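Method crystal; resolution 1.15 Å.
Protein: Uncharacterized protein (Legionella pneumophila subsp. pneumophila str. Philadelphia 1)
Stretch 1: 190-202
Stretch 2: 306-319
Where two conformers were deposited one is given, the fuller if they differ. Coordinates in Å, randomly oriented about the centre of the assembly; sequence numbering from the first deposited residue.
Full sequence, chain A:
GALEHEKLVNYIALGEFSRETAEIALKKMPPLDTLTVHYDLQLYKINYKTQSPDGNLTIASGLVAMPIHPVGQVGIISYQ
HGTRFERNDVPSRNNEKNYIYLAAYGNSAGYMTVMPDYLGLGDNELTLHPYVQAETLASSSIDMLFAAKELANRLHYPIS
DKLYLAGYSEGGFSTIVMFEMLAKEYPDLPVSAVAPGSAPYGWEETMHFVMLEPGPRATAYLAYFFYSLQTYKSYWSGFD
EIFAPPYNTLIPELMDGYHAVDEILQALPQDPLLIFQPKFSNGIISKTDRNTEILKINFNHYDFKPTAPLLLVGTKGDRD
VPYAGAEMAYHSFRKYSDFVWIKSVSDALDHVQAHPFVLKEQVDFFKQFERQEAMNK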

# COMPACT_ATOMS: atom_id res chain seq x y z
N PRO A 190 15.51 7.06 -11.64
CA PRO A 190 14.59 6.51 -12.64
C PRO A 190 13.60 5.53 -12.04
O PRO A 190 13.96 4.74 -11.16
N VAL A 191 12.34 5.64 -12.49
CA VAL A 191 11.30 4.70 -12.14
C VAL A 191 10.91 3.99 -13.44
O VAL A 191 10.68 4.66 -14.46
N SER A 192 10.89 2.66 -13.43
CA SER A 192 10.68 1.85 -14.65
C SER A 192 9.22 1.55 -14.94
O SER A 192 8.82 1.51 -16.10
N ALA A 193 8.41 1.33 -13.92
CA ALA A 193 6.99 1.00 -14.13
C ALA A 193 6.29 1.06 -12.79
O ALA A 193 6.89 0.78 -11.74
N VAL A 194 5.01 1.40 -12.81
CA VAL A 194 4.19 1.61 -11.62
C VAL A 194 2.83 0.93 -11.86
O VAL A 194 2.20 1.18 -12.89
N ALA A 195 2.36 0.14 -10.90
CA ALA A 195 1.11 -0.60 -11.07
C ALA A 195 0.33 -0.66 -9.74
O ALA A 195 0.35 -1.67 -9.03
N PRO A 196 -0.37 0.42 -9.36
CA PRO A 196 -1.24 0.38 -8.19
C PRO A 196 -2.41 -0.56 -8.42
O PRO A 196 -3.10 -0.43 -9.42
N GLY A 197 -2.65 -1.45 -7.46
CA GLY A 197 -3.73 -2.40 -7.50
C GLY A 197 -4.89 -2.01 -6.62
O GLY A 197 -4.72 -1.71 -5.44
N SER A 198 -6.09 -1.98 -7.22
CA SER A 198 -7.34 -1.73 -6.51
C SER A 198 -7.22 -0.58 -5.51
O SER A 198 -7.58 -0.71 -4.34
N ALA A 199 -6.71 0.55 -5.98
CA ALA A 199 -6.51 1.69 -5.10
C ALA A 199 -7.80 2.50 -4.97
O ALA A 199 -8.63 2.54 -5.88
N PRO A 200 -7.96 3.22 -3.85
CA PRO A 200 -8.99 4.26 -3.75
C PRO A 200 -8.55 5.49 -4.49
O PRO A 200 -7.45 5.97 -4.28
N TYR A 201 -9.42 6.00 -5.36
CA TYR A 201 -9.17 7.22 -6.09
C TYR A 201 -10.33 8.19 -5.88
O TYR A 201 -11.49 7.85 -6.10
N GLY A 202 -9.99 9.38 -5.43
CA GLY A 202 -10.93 10.48 -5.31
C GLY A 202 -11.64 10.54 -3.97
O GLY A 202 -12.27 9.57 -3.54
N PRO A 306 2.91 11.42 -14.94
CA PRO A 306 3.68 10.21 -14.62
C PRO A 306 5.02 10.24 -15.33
O PRO A 306 5.12 10.70 -16.48
N THR A 307 6.05 9.78 -14.64
CA THR A 307 7.41 9.73 -15.17
C THR A 307 7.86 8.28 -15.46
O THR A 307 9.05 8.00 -15.60
N ALA A 308 6.88 7.38 -15.55
CA ALA A 308 7.09 5.98 -15.88
C ALA A 308 5.79 5.42 -16.40
O ALA A 308 4.71 5.94 -16.07
N PRO A 309 5.86 4.33 -17.17
CA PRO A 309 4.65 3.60 -17.53
C PRO A 309 3.81 3.27 -16.31
O PRO A 309 4.37 2.84 -15.27
N LEU A 310 2.51 3.42 -16.45
CA LEU A 310 1.57 3.35 -15.34
C LEU A 310 0.37 2.49 -15.71
O LEU A 310 -0.32 2.76 -16.70
N LEU A 311 0.11 1.49 -14.87
CA LEU A 311 -1.02 0.59 -15.02
C LEU A 311 -1.93 0.69 -13.80
O LEU A 311 -1.50 0.35 -12.72
N LEU A 312 -3.18 1.11 -13.98
CA LEU A 312 -4.15 1.12 -12.89
C LEU A 312 -4.94 -0.17 -13.04
O LEU A 312 -5.72 -0.31 -13.99
N VAL A 313 -4.71 -1.13 -12.15
CA VAL A 313 -5.30 -2.46 -12.30
C VAL A 313 -6.15 -2.82 -11.07
O VAL A 313 -5.70 -2.71 -9.94
N GLY A 314 -7.37 -3.29 -11.34
CA GLY A 314 -8.33 -3.59 -10.30
C GLY A 314 -9.40 -4.52 -10.81
O GLY A 314 -9.14 -5.31 -11.74
N THR A 315 -10.59 -4.43 -10.22
CA THR A 315 -11.70 -5.27 -10.57
C THR A 315 -12.99 -4.46 -10.56
O THR A 315 -13.29 -3.75 -9.60
N LYS A 316 -13.77 -4.56 -11.64
CA LYS A 316 -15.08 -3.94 -11.69
C LYS A 316 -16.06 -4.55 -10.70
O LYS A 316 -17.10 -3.95 -10.40
N GLY A 317 -15.70 -5.69 -10.12
CA GLY A 317 -16.48 -6.29 -9.03
C GLY A 317 -16.19 -5.73 -7.66
O GLY A 317 -16.74 -6.20 -6.68
N ASP A 318 -15.30 -4.76 -7.57
CA ASP A 318 -14.88 -4.26 -6.26
C ASP A 318 -16.05 -3.61 -5.51
O ASP A 318 -16.69 -2.71 -6.05
N ARG A 319 -16.28 -4.07 -4.29
CA ARG A 319 -17.24 -3.48 -3.37
C ARG A 319 -16.55 -2.74 -2.22
O ARG A 319 -17.22 -2.27 -1.31

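Four backbone hydrogen bonds hold the two stretches together as parallel strands, their N-to-C directions 13° apart. Ser 198 N donates to Val 313 O at 2.8 Å with an N-H...O angle of 162°, and Leu 311 N donates to Val 194 O at 2.9 Å and 167°. Val 194 N reaches Pro 309 O at 2.9 Å, though at a more bent 142°, while Val 313 N to Pro 196 O is longer, 3.2 Å, yet nearly straight at 171°. Pro 196 has no amide hydrogen, so its nitrogen cannot donate to Leu 311 O; that carbonyl instead lies 3.2 Å from Ala 195 CA, a CA-H...O contact with an angle of 151° at the hydrogen.

Beyond the C-terminal end of the pairing, a water joins side chains to backbone. Water 2 lies 2.8 Å from Ser 198 OG, accepts from Thr 315 N at 2.9 Å and donates to Asp 318 OD2 at 2.7 Å. Ser 198, chi1 m, also brings its OG within 3.5 Å of Gly 314 CA. The type I turn from Thr 315 to Asp 318 brings the Asp 318 carboxylate back to this site: Asp 318 N donates to Thr 315 O at 3.0 Å, and Gly 317 N to Thr 315 OG1, also at 3.0 Å, with Thr 315 in chi1 t. The CA-to-CB bond of Asp 318 points toward stretch 1, and its chi1 of -147° lies between wells. At the other end, water 1 accepts from Val 191 N at 3.0 Å and donates to Thr 307 O at 2.8 Å, bridging the two backbones.

The apolar packing begins beside water 1. Val 191 (chi1 t) and Ala 308 both point toward the opposing stretch, and Val 191 CG1 meets Ala 308 CB at 3.8 Å. Within the strands the CA-to-CB bonds point sideways, as expected for neighbours in a sheet, so contact depends on how far each side chain extends. Val 194 (t) sets CG1 3.8 Å from Leu 310 CD1, and Pro 196 CD approaches that same methyl at 3.8 Å; Leu 310, with chi1 t and chi2 p, brings its end nearer. Leu 312 (m, t) does likewise: its CD2 lies 3.6 Å from Pro 196 CG and 3.4 Å from Tyr 201 OH, approaching the Tyr 201 ring obliquely. Tyr 201, chi1 m, points toward stretch 2. Elsewhere along the pair, Ala 195 CB and Leu 311 CB are 4.2 Å apart, a looser contact.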

# COMPACT_ATOMS: atom_id res chain seq x y z
CB PRO A 190 15.52 5.78 -13.64
CG PRO A 190 16.90 6.23 -13.33
CD PRO A 190 16.92 6.76 -11.93
CB VAL A 191 10.08 5.40 -11.51
CG1 VAL A 191 8.94 4.38 -11.25
CG2 VAL A 191 10.46 6.14 -10.24
CB SER A 192 11.46 0.53 -14.56
OG SER A 192 12.82 0.75 -14.19
CB ALA A 193 6.81 -0.37 -14.73
CB VAL A 194 4.02 3.12 -11.35
CG1 VAL A 194 3.20 3.33 -10.07
CG2 VAL A 194 5.39 3.77 -11.21
CB ALA A 195 1.37 -2.00 -11.62
CB PRO A 196 -1.71 1.83 -8.05
CG PRO A 196 -1.70 2.32 -9.42
CD PRO A 196 -0.48 1.71 -10.06
CB SER A 198 -7.85 -3.01 -5.84
OG SER A 198 -8.06 -4.00 -6.84
CB ALA A 199 -5.47 2.60 -5.66
CB PRO A 200 -9.09 4.53 -2.25
CG PRO A 200 -7.70 4.24 -1.73
CD PRO A 200 -7.17 3.10 -2.61
CB TYR A 201 -9.04 6.99 -7.60
CG TYR A 201 -7.93 6.05 -8.03
CD1 TYR A 201 -6.63 6.50 -8.24
CD2 TYR A 201 -8.20 4.72 -8.24
CE1 TYR A 201 -5.62 5.61 -8.67
CE2 TYR A 201 -7.21 3.83 -8.66
CZ TYR A 201 -5.91 4.29 -8.85
OH TYR A 201 -4.92 3.42 -9.23
CB PRO A 306 2.83 9.08 -15.17
CG PRO A 306 1.51 9.64 -15.43
CD PRO A 306 1.68 11.09 -15.69
CB THR A 307 8.37 10.40 -14.19
OG1 THR A 307 8.23 9.75 -12.91
CG2 THR A 307 8.09 11.92 -14.08
CB ALA A 308 7.52 5.20 -14.65
CB PRO A 309 5.20 2.33 -18.19
CG PRO A 309 6.53 2.73 -18.72
CD PRO A 309 7.08 3.75 -17.77
CB LEU A 310 1.11 4.76 -14.97
CG LEU A 310 0.04 4.91 -13.89
CD1 LEU A 310 0.55 4.39 -12.55
CD2 LEU A 310 -0.40 6.37 -13.79
CB LEU A 311 -0.56 -0.87 -15.18
CG LEU A 311 -1.67 -1.92 -15.19
CD1 LEU A 311 -2.59 -1.75 -16.37
CD2 LEU A 311 -1.14 -3.34 -15.12
CB LEU A 312 -5.08 2.34 -12.99
CG LEU A 312 -4.42 3.70 -13.19
CD1 LEU A 312 -5.51 4.79 -13.13
CD2 LEU A 312 -3.26 3.94 -12.19
CB VAL A 313 -4.22 -3.52 -12.63
CG1 VAL A 313 -3.02 -3.47 -11.66
CG2 VAL A 313 -4.83 -4.90 -12.71
CB THR A 315 -11.86 -6.49 -9.64
OG1 THR A 315 -13.09 -7.16 -9.97
CG2 THR A 315 -11.83 -6.11 -8.13
CB LYS A 316 -15.64 -3.94 -13.13
CG LYS A 316 -14.91 -3.00 -14.05
CD LYS A 316 -15.35 -3.13 -15.49
CE LYS A 316 -14.68 -2.12 -16.38
NZ LYS A 316 -15.22 -2.23 -17.77
CB ASP A 318 -13.75 -3.24 -6.42
CG ASP A 318 -12.78 -3.27 -5.25
OD1 ASP A 318 -13.26 -3.18 -4.09
OD2 ASP A 318 -11.57 -3.44 -5.48
CB ARG A 319 -18.24 -4.52 -2.87
CG ARG A 319 -19.01 -5.26 -3.95
CD ARG A 319 -19.56 -4.37 -5.02
NE ARG A 319 -20.38 -3.26 -4.57
CZ ARG A 319 -20.76 -2.22 -5.32
NH1 ARG A 319 -20.37 -2.10 -6.59
NH2 ARG A 319 -21.51 -1.25 -4.79
O HOH W 1 11.30 8.05 -13.90
O HOH W 2 -10.47 -2.86 -7.84